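Local coordinates for beta-galactosidase (Bacillus circulans subsp. alkalophilus, PDB 3TTY), which hydrolyses terminal beta-linked galactose from galactosides, using a TIM-barrel glycoside hydrolase domain that binds galactose, at residues Tyr502-Ala514 against Thr573-Val585. Residues are numbered along the deposited sequence; the frame is centred on the assembly and turned at random.
Sequences YPGELRNVMGIWA and TRNKFGNGQSYYV
Tyr584 and Ile512 meet where a short helix, 507-510, and the strand after it lie against a beta hairpin whose strands, 573-577 and 580-585, are joined by a type II' turn. The hairpin belongs to the mixed sheet of the trimerisation domain, and the contact illustrates how a helix end can be gripped through its carbonyls. Followed outward, Tyr584 begins with CB 3.8 Å from Met510 CE, a methyl that also lies at the ring edge, in plane. With CG anti to the backbone N (chi1 -166°), the ring is carried across to Ile512, whose CD1 sits over the centre of one face, 3.8 Å from the centroid, while CG1 lies near Tyr584 CG. At the tip, OH passes Ala514 CB at 4.1 Å and hydrogen-bonds Asp548. A leucine at this position would probably leave Ile512 CD1 without its aromatic face and Asp548 without this hydroxyl partner. Further along, Val509 CG2 makes a similar CH-pi contact over the Phe577 ring, and Glu473 and Val476 of helix 468-477 also touch the Phe577 side chain. Between the two rings, Val509 O takes two bonds from opposite faces of its carbonyl plane: Ser582 OG at 2.6 Å and Asn575 ND2 at 3.2 Å. The next carbonyl is reached by water: one molecule donates to Met510 O at 2.9 Å and to Ser582 O, and accepts from Thr573 OG1.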
loop_
_atom_site.group_PDB
_atom_site.type_symbol
_atom_site.label_atom_id
_atom_site.label_comp_id
_atom_site.label_asym_id
_atom_site.label_seq_id
_atom_site.Cartn_x
_atom_site.Cartn_y
_atom_site.Cartn_z
ATOM N N TYR A 502 -5.709 17.453 -32.474
ATOM C CA TYR A 502 -6.847 16.949 -31.717
ATOM C C TYR A 502 -8.031 17.861 -32.047
ATOM O O TYR A 502 -7.844 19.066 -32.221
ATOM C CB TYR A 502 -6.550 17.042 -30.226
ATOM C CG TYR A 502 -5.183 16.539 -29.797
ATOM C CD1 TYR A 502 -4.389 17.307 -28.975
ATOM C CD2 TYR A 502 -4.705 15.289 -30.188
ATOM C CE1 TYR A 502 -3.169 16.871 -28.559
ATOM C CE2 TYR A 502 -3.461 14.836 -29.768
ATOM C CZ TYR A 502 -2.704 15.636 -28.940
ATOM O OH TYR A 502 -1.461 15.243 -28.482
ATOM N N PRO A 503 -9.255 17.313 -32.104
ATOM C CA PRO A 503 -9.651 15.916 -31.888
ATOM C C PRO A 503 -9.704 15.064 -33.161
ATOM O O PRO A 503 -10.672 14.319 -33.373
ATOM C CB PRO A 503 -11.058 16.052 -31.299
ATOM C CG PRO A 503 -11.603 17.282 -31.936
ATOM C CD PRO A 503 -10.427 18.214 -32.148
ATOM N N GLY A 504 -8.673 15.166 -33.993
ATOM C CA GLY A 504 -8.495 14.221 -35.086
ATOM C C GLY A 504 -9.711 14.053 -35.972
ATOM O O GLY A 504 -10.106 14.995 -36.640
ATOM N N GLU A 505 -10.298 12.858 -35.985
ATOM C CA GLU A 505 -11.439 12.586 -36.858
ATOM C C GLU A 505 -12.687 13.382 -36.463
ATOM O O GLU A 505 -13.624 13.499 -37.249
ATOM C CB GLU A 505 -11.759 11.087 -36.895
ATOM C CG GLU A 505 -10.556 10.201 -37.249
ATOM C CD GLU A 505 -10.927 8.732 -37.405
ATOM O OE1 GLU A 505 -12.022 8.452 -37.939
ATOM O OE2 GLU A 505 -10.129 7.855 -36.996
ATOM N N LEU A 506 -12.700 13.920 -35.245
ATOM C CA LEU A 506 -13.843 14.692 -34.760
ATOM C C LEU A 506 -13.624 16.202 -34.924
ATOM O O LEU A 506 -14.458 17.002 -34.494
ATOM C CB LEU A 506 -14.137 14.370 -33.285
ATOM C CG LEU A 506 -14.504 12.932 -32.906
ATOM C CD1 LEU A 506 -14.605 12.781 -31.403
ATOM C CD2 LEU A 506 -15.802 12.515 -33.566
ATOM N N ARG A 507 -12.508 16.588 -35.543
ATOM C CA ARG A 507 -12.145 18.005 -35.649
ATOM C C ARG A 507 -13.149 18.808 -36.483
ATOM O O ARG A 507 -13.534 19.909 -36.111
ATOM C CB ARG A 507 -10.724 18.177 -36.194
ATOM C CG ARG A 507 -10.277 19.631 -36.350
ATOM C CD ARG A 507 -8.787 19.704 -36.711
ATOM N NE ARG A 507 -8.286 21.072 -36.871
ATOM C CZ ARG A 507 -7.009 21.365 -37.121
ATOM N NH1 ARG A 507 -6.108 20.391 -37.224
ATOM N NH2 ARG A 507 -6.620 22.627 -37.261
ATOM N N ASN A 508 -13.601 18.239 -37.590
ATOM C CA ASN A 508 -14.546 18.938 -38.438
ATOM C C ASN A 508 -15.896 19.128 -37.775
ATOM O O ASN A 508 -16.470 20.216 -37.822
ATOM C CB ASN A 508 -14.735 18.207 -39.768
ATOM C CG ASN A 508 -13.513 18.289 -40.645
ATOM O OD1 ASN A 508 -12.807 19.311 -40.667
ATOM N ND2 ASN A 508 -13.244 17.207 -41.382
ATOM N N VAL A 509 -16.413 18.068 -37.169
ATOM C CA VAL A 509 -17.747 18.142 -36.615
ATOM C C VAL A 509 -17.764 19.023 -35.364
ATOM O O VAL A 509 -18.753 19.702 -35.098
ATOM C CB VAL A 509 -18.352 16.756 -36.331
ATOM C CG1 VAL A 509 -17.624 16.063 -35.178
ATOM C CG2 VAL A 509 -19.827 16.906 -36.029
ATOM N N MET A 510 -16.659 19.038 -34.621
ATOM C CA MET A 510 -16.587 19.838 -33.402
ATOM C C MET A 510 -16.233 21.299 -33.694
ATOM O O MET A 510 -16.580 22.181 -32.922
ATOM C CB MET A 510 -15.603 19.230 -32.401
ATOM C CG MET A 510 -15.970 17.822 -31.929
ATOM S SD MET A 510 -17.707 17.597 -31.475
ATOM C CE MET A 510 -17.873 18.828 -30.180
ATOM N N GLY A 511 -15.537 21.543 -34.802
ATOM C CA GLY A 511 -15.225 22.894 -35.252
ATOM C C GLY A 511 -14.195 23.601 -34.397
ATOM O O GLY A 511 -14.139 24.838 -34.360
ATOM N N ILE A 512 -13.382 22.823 -33.691
ATOM C CA ILE A 512 -12.314 23.397 -32.875
ATOM C C ILE A 512 -11.064 22.564 -33.021
ATOM O O ILE A 512 -11.133 21.375 -33.335
ATOM C CB ILE A 512 -12.672 23.442 -31.373
ATOM C CG1 ILE A 512 -12.870 22.022 -30.814
ATOM C CG2 ILE A 512 -13.902 24.293 -31.125
ATOM C CD1 ILE A 512 -11.647 21.446 -30.131
ATOM N N TRP A 513 -9.924 23.202 -32.781
ATOM C CA TRP A 513 -8.645 22.524 -32.741
ATOM C C TRP A 513 -8.138 22.620 -31.326
ATOM O O TRP A 513 -7.937 23.714 -30.825
ATOM C CB TRP A 513 -7.632 23.194 -33.673
ATOM C CG TRP A 513 -6.227 22.768 -33.397
ATOM C CD1 TRP A 513 -5.799 21.505 -33.122
ATOM C CD2 TRP A 513 -5.061 23.604 -33.355
ATOM N NE1 TRP A 513 -4.441 21.496 -32.923
ATOM C CE2 TRP A 513 -3.964 22.774 -33.051
ATOM C CE3 TRP A 513 -4.840 24.968 -33.549
ATOM C CZ2 TRP A 513 -2.667 23.262 -32.930
ATOM C CZ3 TRP A 513 -3.560 25.451 -33.429
ATOM C CH2 TRP A 513 -2.484 24.599 -33.120
ATOM N N ALA A 514 -7.944 21.473 -30.685
ATOM C CA ALA A 514 -7.335 21.429 -29.362
ATOM C C ALA A 514 -5.800 21.331 -29.477
ATOM O O ALA A 514 -5.252 20.288 -29.874
ATOM C CB ALA A 514 -7.895 20.267 -28.571
ATOM N N THR A 573 -17.812 25.509 -26.535
ATOM C CA THR A 573 -18.061 25.915 -27.910
ATOM C C THR A 573 -19.290 25.222 -28.484
ATOM O O THR A 573 -19.660 24.130 -28.043
ATOM C CB THR A 573 -16.831 25.649 -28.812
ATOM O OG1 THR A 573 -16.650 24.235 -28.983
ATOM C CG2 THR A 573 -15.559 26.274 -28.190
ATOM N N ARG A 574 -19.926 25.878 -29.455
ATOM C CA ARG A 574 -21.062 25.319 -30.182
ATOM C C ARG A 574 -20.805 25.434 -31.683
ATOM O O ARG A 574 -20.641 26.544 -32.202
ATOM C CB ARG A 574 -22.357 26.063 -29.826
ATOM C CG ARG A 574 -23.598 25.581 -30.579
ATOM C CD ARG A 574 -24.813 26.452 -30.283
ATOM N NE ARG A 574 -26.052 25.894 -30.822
ATOM C CZ ARG A 574 -26.556 26.195 -32.016
ATOM N NH1 ARG A 574 -25.925 27.053 -32.807
ATOM N NH2 ARG A 574 -27.695 25.645 -32.424
ATOM N N ASN A 575 -20.765 24.292 -32.369
ATOM C CA ASN A 575 -20.604 24.277 -33.821
ATOM C C ASN A 575 -21.869 23.885 -34.548
ATOM O O ASN A 575 -22.403 22.809 -34.310
ATOM C CB ASN A 575 -19.494 23.314 -34.268
ATOM C CG ASN A 575 -19.034 23.586 -35.720
ATOM O OD1 ASN A 575 -18.829 24.732 -36.103
ATOM N ND2 ASN A 575 -18.911 22.541 -36.520
ATOM N N LYS A 576 -22.332 24.733 -35.461
ATOM C CA LYS A 576 -23.458 24.355 -36.321
ATOM C C LYS A 576 -22.963 23.495 -37.481
ATOM O O LYS A 576 -22.019 23.862 -38.174
ATOM C CB LYS A 576 -24.184 25.588 -36.863
ATOM C CG LYS A 576 -25.512 25.258 -37.541
ATOM C CD LYS A 576 -26.538 24.760 -36.522
ATOM C CE LYS A 576 -27.912 24.587 -37.154
ATOM N NZ LYS A 576 -28.938 24.086 -36.186
ATOM N N PHE A 577 -23.616 22.364 -37.706
ATOM C CA PHE A 577 -23.110 21.376 -38.637
ATOM C C PHE A 577 -24.310 20.716 -39.291
ATOM O O PHE A 577 -24.956 19.859 -38.694
ATOM C CB PHE A 577 -22.234 20.359 -37.878
ATOM C CG PHE A 577 -21.464 19.413 -38.762
ATOM C CD1 PHE A 577 -20.201 19.744 -39.219
ATOM C CD2 PHE A 577 -21.988 18.173 -39.107
ATOM C CE1 PHE A 577 -19.477 18.869 -40.033
ATOM C CE2 PHE A 577 -21.273 17.294 -39.918
ATOM C CZ PHE A 577 -20.009 17.647 -40.377
ATOM N N GLY A 578 -24.616 21.121 -40.521
ATOM C CA GLY A 578 -25.866 20.733 -41.145
ATOM C C GLY A 578 -27.004 21.295 -40.307
ATOM O O GLY A 578 -26.918 22.416 -39.815
ATOM N N ASN A 579 -28.067 20.515 -40.128
ATOM C CA ASN A 579 -29.185 20.947 -39.291
ATOM C C ASN A 579 -28.960 20.775 -37.782
ATOM O O ASN A 579 -29.773 21.225 -36.982
ATOM C CB ASN A 579 -30.473 20.250 -39.728
ATOM C CG ASN A 579 -30.851 20.587 -41.164
ATOM O OD1 ASN A 579 -30.950 19.705 -42.025
ATOM N ND2 ASN A 579 -31.060 21.873 -41.431
ATOM N N GLY A 580 -27.849 20.145 -37.405
ATOM C CA GLY A 580 -27.523 19.888 -36.007
ATOM C C GLY A 580 -26.472 20.802 -35.396
ATOM O O GLY A 580 -26.115 21.827 -35.977
ATOM N N GLN A 581 -25.972 20.416 -34.225
ATOM C CA GLN A 581 -25.096 21.250 -33.400
ATOM C C GLN A 581 -24.160 20.327 -32.658
ATOM O O GLN A 581 -24.560 19.234 -32.261
ATOM C CB GLN A 581 -25.890 21.944 -32.286
ATOM C CG GLN A 581 -26.978 22.871 -32.700
ATOM C CD GLN A 581 -28.196 22.174 -33.231
ATOM O OE1 GLN A 581 -28.658 22.496 -34.314
ATOM N NE2 GLN A 581 -28.740 21.234 -32.471
ATOM N N SER A 582 -22.940 20.783 -32.404
ATOM C CA SER A 582 -22.023 20.030 -31.560
ATOM C C SER A 582 -21.390 20.943 -30.513
ATOM O O SER A 582 -21.038 22.091 -30.794
ATOM C CB SER A 582 -20.947 19.320 -32.386
ATOM O OG SER A 582 -20.062 20.256 -32.974
ATOM N N TYR A 583 -21.267 20.417 -29.297
ATOM C CA TYR A 583 -20.758 21.173 -28.163
ATOM C C TYR A 583 -19.496 20.524 -27.617
ATOM O O TYR A 583 -19.486 19.342 -27.287
ATOM C CB TYR A 583 -21.821 21.237 -27.057
ATOM C CG TYR A 583 -23.053 22.048 -27.414
ATOM C CD1 TYR A 583 -23.134 23.398 -27.089
ATOM C CD2 TYR A 583 -24.133 21.465 -28.066
ATOM C CE1 TYR A 583 -24.251 24.145 -27.398
ATOM C CE2 TYR A 583 -25.249 22.209 -28.391
ATOM C CZ TYR A 583 -25.298 23.552 -28.053
ATOM O OH TYR A 583 -26.408 24.301 -28.363
ATOM N N TYR A 584 -18.430 21.302 -27.516
ATOM C CA TYR A 584 -17.186 20.806 -26.959
ATOM C C TYR A 584 -16.967 21.415 -25.582
ATOM O O TYR A 584 -16.970 22.634 -25.434
ATOM C CB TYR A 584 -16.029 21.176 -27.873
ATOM C CG TYR A 584 -14.741 20.445 -27.594
ATOM C CD1 TYR A 584 -14.440 19.262 -28.255
ATOM C CD2 TYR A 584 -13.809 20.946 -26.692
ATOM C CE1 TYR A 584 -13.255 18.590 -28.016
ATOM C CE2 TYR A 584 -12.608 20.270 -26.440
ATOM C CZ TYR A 584 -12.342 19.098 -27.112
ATOM O OH TYR A 584 -11.169 18.413 -26.894
ATOM N N VAL A 585 -16.783 20.564 -24.577
ATOM C CA VAL A 585 -16.579 21.030 -23.206
ATOM C C VAL A 585 -15.132 20.783 -22.828
ATOM O O VAL A 585 -14.749 19.636 -22.551
ATOM C CB VAL A 585 -17.504 20.283 -22.207
ATOM C CG1 VAL A 585 -17.368 20.877 -20.817
ATOM C CG2 VAL A 585 -18.957 20.343 -22.675
HETATM O O HOH W 1 -18.042 22.931 -30.587
#